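Local atomic coordinates of choline dehydrogenase and related flavoproteins (Aspergillus oryzae, PDB entry 3Q9T), a protein that oxidises formate as a flavin-dependent oxidase of the glucose-methanol-choline oxidoreductase family, carrying 8-formyl-FAD at its catalytic site. Residues V419-V424 with E462-S467. Numbering follows the deposited sequence. Where two conformers were deposited one is given.
Sequences VVVDLV and EGIRFS
V421 carries most of the packing of residues 419-424 against residues 462-467, on strand 415-423 and helix 454-473, which run roughly antiparallel here, their local axes 143° apart and 8.9 Å at closest approach. Its CB points toward the helix, and the two methyls diverge from CB to different targets. CG1, anti to the backbone N (chi1 -171°), goes straight to the helix backbone at G463, where it lies 3.8 Å from the carbonyl carbon of G463 and about as close to its oxygen. The same methyl also reaches I464, with V421 CG1 4.0 Å from the amide N and 4.4 Å from CG1 of that isoleucine. CG2, anti to the carbonyl carbon of V421, instead lies 3.8 Å from OG of S467, one helical turn after G463. Two residues earlier on the strand, V419 CG1 lies a looser 4.2 Å from S467 OG.

The S467 hydroxyl can sit among methyls because it is turned back on its own helix: with OG beside the backbone N (chi1 -57°), it donates to G463 O at 2.8 Å, in the carbonyl plane. That oxygen also accepts the regular helical bond from S467 N, so two donors grip it. F312 from strand 308-316 and M460 from the preceding helical turn also pack on V421.

No hydrogen bond crosses between the segments. Away from the flavin, helix 454-473 packs on a large mixed sheet in which strand 415-423 pairs antiparallel with strands 308-316 and 392-397. At G463, which has no side chain, the helix backbone itself meets the valine methyl, and the serine satisfies its hydroxyl internally, leaving van der Waals contact alone to join these two segments.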
loop_
_atom_site.group_PDB
_atom_site.type_symbol
_atom_site.label_atom_id
_atom_site.label_comp_id
_atom_site.label_asym_id
_atom_site.label_seq_id
_atom_site.Cartn_x
_atom_site.Cartn_y
_atom_site.Cartn_z
ATOM N N VAL A 419 8.484 -17.359 12.203
ATOM C CA VAL A 419 9.777 -17.464 11.535
ATOM C C VAL A 419 10.007 -16.224 10.690
ATOM O O VAL A 419 9.236 -15.933 9.773
ATOM C CB VAL A 419 9.853 -18.694 10.588
ATOM C CG1 VAL A 419 11.179 -18.713 9.846
ATOM C CG2 VAL A 419 9.656 -19.980 11.352
ATOM N N VAL A 420 11.067 -15.485 10.993
ATOM C CA VAL A 420 11.390 -14.311 10.208
ATOM C C VAL A 420 12.419 -14.695 9.134
ATOM O O VAL A 420 13.576 -14.994 9.442
ATOM C CB VAL A 420 11.909 -13.163 11.107
ATOM C CG1 VAL A 420 12.114 -11.918 10.292
ATOM C CG2 VAL A 420 10.921 -12.886 12.236
ATOM N N VAL A 421 11.984 -14.729 7.881
ATOM C CA VAL A 421 12.898 -15.046 6.788
ATOM C C VAL A 421 13.488 -13.743 6.237
ATOM O O VAL A 421 12.857 -12.989 5.476
ATOM C CB VAL A 421 12.236 -15.931 5.702
ATOM C CG1 VAL A 421 13.270 -16.425 4.712
ATOM C CG2 VAL A 421 11.572 -17.121 6.352
ATOM N N ASP A 422 14.700 -13.465 6.696
ATOM C CA ASP A 422 15.371 -12.208 6.439
ATOM C C ASP A 422 16.439 -12.402 5.349
ATOM O O ASP A 422 17.441 -13.075 5.581
ATOM C CB ASP A 422 16.004 -11.756 7.753
ATOM C CG ASP A 422 16.793 -10.477 7.628
ATOM O OD1 ASP A 422 17.176 -10.103 6.495
ATOM O OD2 ASP A 422 17.057 -9.856 8.684
ATOM N N LEU A 423 16.218 -11.825 4.167
ATOM C CA LEU A 423 17.209 -11.908 3.071
ATOM C C LEU A 423 18.311 -10.911 3.414
ATOM O O LEU A 423 18.125 -9.681 3.388
ATOM C CB LEU A 423 16.577 -11.542 1.739
ATOM C CG LEU A 423 17.094 -12.016 0.382
ATOM C CD1 LEU A 423 16.907 -10.883 -0.623
ATOM C CD2 LEU A 423 18.539 -12.500 0.395
ATOM N N VAL A 424 19.464 -11.449 3.753
ATOM C CA VAL A 424 20.480 -10.679 4.434
ATOM C C VAL A 424 21.498 -10.123 3.415
ATOM O O VAL A 424 22.173 -9.115 3.653
ATOM C CB VAL A 424 21.071 -11.615 5.521
ATOM C CG1 VAL A 424 22.541 -11.796 5.364
ATOM C CG2 VAL A 424 20.624 -11.182 6.920
ATOM N N GLU A 462 12.962 -19.200 -2.073
ATOM C CA GLU A 462 13.736 -20.386 -1.708
ATOM C C GLU A 462 14.137 -20.449 -0.235
ATOM O O GLU A 462 14.377 -21.534 0.287
ATOM C CB GLU A 462 14.955 -20.536 -2.619
ATOM C CG GLU A 462 14.560 -20.791 -4.079
ATOM C CD GLU A 462 13.584 -21.949 -4.201
ATOM O OE1 GLU A 462 13.805 -22.968 -3.516
ATOM O OE2 GLU A 462 12.592 -21.832 -4.949
ATOM N N GLY A 463 14.208 -19.297 0.438
ATOM C CA GLY A 463 14.532 -19.286 1.856
ATOM C C GLY A 463 13.322 -19.629 2.711
ATOM O O GLY A 463 13.447 -20.164 3.809
ATOM N N ILE A 464 12.139 -19.276 2.217
ATOM C CA ILE A 464 10.902 -19.777 2.773
ATOM C C ILE A 464 10.859 -21.308 2.572
ATOM O O ILE A 464 10.549 -22.043 3.500
ATOM C CB ILE A 464 9.683 -19.100 2.102
ATOM C CG1 ILE A 464 9.727 -17.580 2.321
ATOM C CG2 ILE A 464 8.369 -19.660 2.646
ATOM C CD1 ILE A 464 8.631 -16.815 1.542
ATOM N N ARG A 465 11.198 -21.799 1.380
ATOM C CA ARG A 465 11.151 -23.248 1.149
ATOM C C ARG A 465 12.119 -23.971 2.102
ATOM O O ARG A 465 11.731 -24.916 2.790
ATOM C CB ARG A 465 11.434 -23.610 -0.308
ATOM C CG ARG A 465 11.003 -25.050 -0.672
ATOM C CD ARG A 465 11.497 -25.443 -2.066
ATOM N NE ARG A 465 11.250 -24.375 -3.026
ATOM C CZ ARG A 465 10.057 -24.082 -3.536
ATOM N NH1 ARG A 465 8.987 -24.792 -3.186
ATOM N NH2 ARG A 465 9.934 -23.069 -4.392
ATOM N N PHE A 466 13.365 -23.511 2.161
ATOM C CA PHE A 466 14.321 -24.050 3.122
ATOM C C PHE A 466 13.744 -24.089 4.544
ATOM O O PHE A 466 13.885 -25.096 5.233
ATOM C CB PHE A 466 15.616 -23.241 3.099
ATOM C CG PHE A 466 16.550 -23.545 4.236
ATOM C CD1 PHE A 466 17.699 -24.296 4.024
ATOM C CD2 PHE A 466 16.293 -23.061 5.519
ATOM C CE1 PHE A 466 18.570 -24.572 5.068
ATOM C CE2 PHE A 466 17.152 -23.330 6.567
ATOM C CZ PHE A 466 18.297 -24.085 6.346
ATOM N N SER A 467 13.101 -23.001 4.980
ATOM C CA SER A 467 12.544 -22.951 6.331
ATOM C C SER A 467 11.420 -23.960 6.536
ATOM O O SER A 467 11.315 -24.562 7.610
ATOM C CB SER A 467 12.049 -21.546 6.704
ATOM O OG SER A 467 13.078 -20.593 6.585
#